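Local coordinates for malonyl CoA-acyl carrier protein transacylase (Mycobacterium tuberculosis, PDB 2QC3), which catalyses the transfer of the malonyl group from malonyl-CoA to holo-acyl carrier protein, supplying malonyl-ACP for fatty acid biosynthesis, at residues His91-Ile105 and Ile213-Asn225. Residues are numbered along the deposited sequence; the frame is centred on the assembly and turned at random.
Sequences HSVGEIAAYAIAGVI and IATADPTATLLSN. With ACY (acetic acid), chain B.
N225 pairs with both S92 and E95 beside the turn that carries the serine. The S92 N-H, which lies in the plane of the amide carbonyl, donates to N225 OD1 at 2.7 Å, while N225 N donates to E95 OE1 (2.7 Å) from above the carboxylate plane. Amide and carboxylate stack nearly parallel, their planes 5° apart; with OD1 held by S92 N and ND2 by G90 O, the rotation of the amide is fixed. One water lies within hydrogen-bonding distance of E95 OE1 and L223 O; a second links E95 OE2, Y99 OH and S224 OG, Y99 OH bonding also to A237 O.

Apolar packing centres on L222. With CG anti to the backbone N (chi1 180°), its methyls reach the C-terminal end of the helix and the residues just after it: CD2 makes a CH-pi contact over one face of the Y99 ring, offset toward the rim, 3.9 Å from the centroid, and touches V104 CG2, whereas CD1 meets A102 CB at 3.7 Å.

Past the helix, backbone carbonyls take over. A102 O accepts T219 N at 2.7 Å, and V104 O accepts A216 N at 3.0 Å. G103, with positive phi, ends helix 94-101 in a Schellman motif. The strand-turn-helix around S92, the active-site serine by similarity, is consistent with the GxSxG nucleophile elbow of FabD acyltransferases, here tied through S92 N to N225, just beyond the short edge strand 221-222.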
loop_
_atom_site.group_PDB
_atom_site.type_symbol
_atom_site.label_atom_id
_atom_site.label_comp_id
_atom_site.label_asym_id
_atom_site.label_seq_id
_atom_site.Cartn_x
_atom_site.Cartn_y
_atom_site.Cartn_z
ATOM N N HIS A 91 2.654 1.963 -0.255
ATOM C CA HIS A 91 1.507 2.782 -0.577
ATOM C C HIS A 91 0.259 2.248 0.101
ATOM O O HIS A 91 -0.107 1.094 -0.091
ATOM C CB HIS A 91 1.326 2.873 -2.106
ATOM C CG HIS A 91 0.137 3.692 -2.533
ATOM N ND1 HIS A 91 0.257 4.874 -3.240
ATOM C CD2 HIS A 91 -1.186 3.534 -2.296
ATOM C CE1 HIS A 91 -0.941 5.410 -3.408
ATOM N NE2 HIS A 91 -1.835 4.617 -2.843
ATOM N N SER A 92 -0.371 3.105 0.907
ATOM C CA SER A 92 -1.616 2.763 1.603
ATOM C C SER A 92 -1.497 1.520 2.477
ATOM O O SER A 92 -0.711 1.519 3.408
ATOM C CB SER A 92 -2.744 2.578 0.574
ATOM O OG SER A 92 -2.990 3.771 -0.160
ATOM N N VAL A 93 -2.267 0.473 2.194
ATOM C CA VAL A 93 -2.112 -0.723 3.002
ATOM C C VAL A 93 -0.673 -1.276 2.860
ATOM O O VAL A 93 -0.183 -1.961 3.755
ATOM C CB VAL A 93 -3.129 -1.814 2.623
ATOM C CG1 VAL A 93 -2.895 -2.309 1.199
ATOM C CG2 VAL A 93 -3.016 -2.955 3.626
ATOM N N GLY A 94 0.003 -0.953 1.757
ATOM C CA GLY A 94 1.372 -1.403 1.549
ATOM C C GLY A 94 2.304 -0.947 2.657
ATOM O O GLY A 94 3.360 -1.534 2.874
ATOM N N GLU A 95 1.933 0.107 3.368
ATOM C CA GLU A 95 2.784 0.564 4.465
ATOM C C GLU A 95 3.001 -0.510 5.533
ATOM O O GLU A 95 4.077 -0.590 6.124
ATOM C CB GLU A 95 2.203 1.811 5.122
ATOM C CG GLU A 95 2.225 3.036 4.227
ATOM C CD GLU A 95 2.314 4.313 5.023
ATOM O OE1 GLU A 95 3.308 5.051 4.848
ATOM O OE2 GLU A 95 1.393 4.572 5.829
ATOM N N ILE A 96 1.988 -1.334 5.789
ATOM C CA ILE A 96 2.129 -2.379 6.805
ATOM C C ILE A 96 3.228 -3.355 6.399
ATOM O O ILE A 96 4.037 -3.772 7.228
ATOM C CB ILE A 96 0.792 -3.143 7.029
ATOM C CG1 ILE A 96 -0.218 -2.216 7.725
ATOM C CG2 ILE A 96 1.029 -4.376 7.880
ATOM C CD1 ILE A 96 -1.613 -2.812 7.891
ATOM N N ALA A 97 3.253 -3.709 5.117
ATOM C CA ALA A 97 4.271 -4.608 4.590
ATOM C C ALA A 97 5.622 -3.891 4.650
ATOM O O ALA A 97 6.638 -4.487 5.022
ATOM C CB ALA A 97 3.933 -4.996 3.148
ATOM N N ALA A 98 5.627 -2.609 4.296
ATOM C CA ALA A 98 6.855 -1.809 4.335
ATOM C C ALA A 98 7.423 -1.793 5.751
ATOM O O ALA A 98 8.641 -1.862 5.946
ATOM C CB ALA A 98 6.576 -0.383 3.876
ATOM N N TYR A 99 6.538 -1.694 6.741
ATOM C CA TYR A 99 6.960 -1.679 8.136
ATOM C C TYR A 99 7.648 -2.986 8.501
ATOM O O TYR A 99 8.671 -2.988 9.186
ATOM C CB TYR A 99 5.756 -1.452 9.055
ATOM C CG TYR A 99 5.405 -0.002 9.252
ATOM C CD1 TYR A 99 5.506 0.907 8.200
ATOM C CD2 TYR A 99 4.957 0.465 10.489
ATOM C CE1 TYR A 99 5.173 2.238 8.369
ATOM C CE2 TYR A 99 4.616 1.805 10.670
ATOM C CZ TYR A 99 4.729 2.682 9.607
ATOM O OH TYR A 99 4.406 4.007 9.764
ATOM N N ALA A 100 7.081 -4.098 8.047
ATOM C CA ALA A 100 7.663 -5.404 8.323
ATOM C C ALA A 100 8.998 -5.524 7.588
ATOM O O ALA A 100 9.967 -6.057 8.122
ATOM C CB ALA A 100 6.711 -6.513 7.878
ATOM N N ILE A 101 9.051 -5.021 6.360
ATOM C CA ILE A 101 10.287 -5.087 5.597
ATOM C C ILE A 101 11.367 -4.303 6.338
ATOM O O ILE A 101 12.501 -4.759 6.453
ATOM C CB ILE A 101 10.084 -4.533 4.169
ATOM C CG1 ILE A 101 9.250 -5.534 3.357
ATOM C CG2 ILE A 101 11.438 -4.276 3.494
ATOM C CD1 ILE A 101 8.737 -4.995 2.018
ATOM N N ALA A 102 10.992 -3.141 6.867
ATOM C CA ALA A 102 11.920 -2.289 7.602
ATOM C C ALA A 102 12.131 -2.730 9.050
ATOM O O ALA A 102 12.730 -1.998 9.839
ATOM C CB ALA A 102 11.441 -0.839 7.562
ATOM N N GLY A 103 11.619 -3.910 9.398
ATOM C CA GLY A 103 11.805 -4.447 10.736
ATOM C C GLY A 103 11.040 -3.852 11.907
ATOM O O GLY A 103 11.372 -4.120 13.061
ATOM N N VAL A 104 10.005 -3.066 11.637
ATOM C CA VAL A 104 9.239 -2.470 12.720
ATOM C C VAL A 104 8.293 -3.482 13.353
ATOM O O VAL A 104 8.075 -3.462 14.562
ATOM C CB VAL A 104 8.445 -1.249 12.216
ATOM C CG1 VAL A 104 7.524 -0.721 13.309
ATOM C CG2 VAL A 104 9.416 -0.162 11.787
ATOM N N ILE A 105 7.740 -4.371 12.530
ATOM C CA ILE A 105 6.810 -5.389 13.006
ATOM C C ILE A 105 7.075 -6.740 12.345
ATOM O O ILE A 105 7.591 -6.800 11.227
ATOM C CB ILE A 105 5.340 -4.988 12.710
ATOM C CG1 ILE A 105 5.173 -4.689 11.218
ATOM C CG2 ILE A 105 4.942 -3.779 13.551
ATOM C CD1 ILE A 105 3.757 -4.272 10.823
ATOM N N ILE A 213 0.594 -4.868 19.413
ATOM C CA ILE A 213 1.619 -5.565 18.644
ATOM C C ILE A 213 3.018 -5.190 19.122
ATOM O O ILE A 213 3.268 -4.039 19.465
ATOM C CB ILE A 213 1.506 -5.210 17.139
ATOM C CG1 ILE A 213 0.176 -5.719 16.587
ATOM C CG2 ILE A 213 2.669 -5.804 16.364
ATOM C CD1 ILE A 213 -0.123 -5.218 15.180
ATOM N N ALA A 214 3.924 -6.164 19.142
ATOM C CA ALA A 214 5.305 -5.917 19.545
ATOM C C ALA A 214 6.009 -5.205 18.392
ATOM O O ALA A 214 5.931 -5.642 17.243
ATOM C CB ALA A 214 6.016 -7.242 19.860
ATOM N N THR A 215 6.696 -4.112 18.696
ATOM C CA THR A 215 7.388 -3.349 17.668
ATOM C C THR A 215 8.864 -3.135 17.970
ATOM O O THR A 215 9.349 -3.450 19.054
ATOM C CB THR A 215 6.740 -1.965 17.484
ATOM O OG1 THR A 215 6.874 -1.214 18.698
ATOM C CG2 THR A 215 5.259 -2.107 17.138
ATOM N N ALA A 216 9.574 -2.595 16.987
ATOM C CA ALA A 216 10.995 -2.307 17.121
ATOM C C ALA A 216 11.314 -1.119 16.225
ATOM O O ALA A 216 10.595 -0.853 15.260
ATOM C CB ALA A 216 11.815 -3.514 16.704
ATOM N N ASP A 217 12.376 -0.390 16.551
ATOM C CA ASP A 217 12.765 0.753 15.737
ATOM C C ASP A 217 13.118 0.190 14.370
ATOM O O ASP A 217 13.653 -0.906 14.271
ATOM C CB ASP A 217 13.969 1.470 16.360
ATOM C CG ASP A 217 13.581 2.331 17.556
ATOM O OD1 ASP A 217 14.480 2.763 18.307
ATOM O OD2 ASP A 217 12.372 2.582 17.734
ATOM N N PRO A 218 12.803 0.923 13.296
ATOM C CA PRO A 218 13.118 0.427 11.955
ATOM C C PRO A 218 14.602 0.161 11.736
ATOM O O PRO A 218 15.456 0.920 12.194
ATOM C CB PRO A 218 12.571 1.529 11.040
ATOM C CG PRO A 218 12.651 2.754 11.889
ATOM C CD PRO A 218 12.185 2.258 13.233
ATOM N N THR A 219 14.898 -0.932 11.039
ATOM C CA THR A 219 16.274 -1.309 10.747
ATOM C C THR A 219 16.736 -0.637 9.460
ATOM O O THR A 219 17.889 -0.771 9.055
ATOM C CB THR A 219 16.412 -2.839 10.581
ATOM O OG1 THR A 219 15.655 -3.274 9.443
ATOM C CG2 THR A 219 15.900 -3.554 11.824
ATOM N N ALA A 220 15.827 0.081 8.812
ATOM C CA ALA A 220 16.154 0.770 7.574
ATOM C C ALA A 220 15.373 2.069 7.484
ATOM O O ALA A 220 14.430 2.282 8.244
ATOM C CB ALA A 220 15.826 -0.117 6.381
ATOM N N THR A 221 15.780 2.945 6.571
ATOM C CA THR A 221 15.075 4.209 6.379
ATOM C C THR A 221 13.662 3.847 5.919
ATOM O O THR A 221 13.473 3.251 4.856
ATOM C CB THR A 221 15.749 5.065 5.294
ATOM O OG1 THR A 221 17.135 5.233 5.616
ATOM C CG2 THR A 221 15.080 6.429 5.198
ATOM N N LEU A 222 12.679 4.195 6.735
ATOM C CA LEU A 222 11.285 3.894 6.440
ATOM C C LEU A 222 10.494 5.181 6.257
ATOM O O LEU A 222 10.367 5.983 7.188
ATOM C CB LEU A 222 10.687 3.068 7.589
ATOM C CG LEU A 222 9.220 2.614 7.534
ATOM C CD1 LEU A 222 8.993 1.629 6.382
ATOM C CD2 LEU A 222 8.870 1.952 8.848
ATOM N N LEU A 223 9.970 5.378 5.053
ATOM C CA LEU A 223 9.182 6.566 4.739
ATOM C C LEU A 223 7.712 6.352 5.082
ATOM O O LEU A 223 7.255 5.215 5.200
ATOM C CB LEU A 223 9.306 6.910 3.254
ATOM C CG LEU A 223 10.732 7.159 2.763
ATOM C CD1 LEU A 223 10.691 7.623 1.311
ATOM C CD2 LEU A 223 11.394 8.212 3.649
ATOM N N SER A 224 6.982 7.454 5.236
ATOM C CA SER A 224 5.566 7.405 5.562
ATOM C C SER A 224 4.730 8.178 4.544
ATOM O O SER A 224 5.143 9.231 4.061
ATOM C CB SER A 224 5.327 7.991 6.961
ATOM O OG SER A 224 3.941 8.059 7.251
ATOM N N ASN A 225 3.553 7.641 4.233
ATOM C CA ASN A 225 2.616 8.258 3.293
ATOM C C ASN A 225 2.114 9.589 3.844
ATOM O O ASN A 225 1.557 10.406 3.116
ATOM C CB ASN A 225 1.406 7.339 3.071
ATOM C CG ASN A 225 1.724 6.138 2.208
ATOM O OD1 ASN A 225 0.916 5.215 2.110
ATOM N ND2 ASN A 225 2.891 6.144 1.562
HETATM C C ACY B . -5.693 1.272 1.234
HETATM O O ACY B . -5.812 1.813 2.319
HETATM O OXT ACY B . -4.816 0.266 1.065
HETATM C CH3 ACY B . -6.525 1.723 0.065
HETATM O O HOH W 1 5.537 3.644 3.652
HETATM O O HOH W 2 2.645 5.896 7.853
#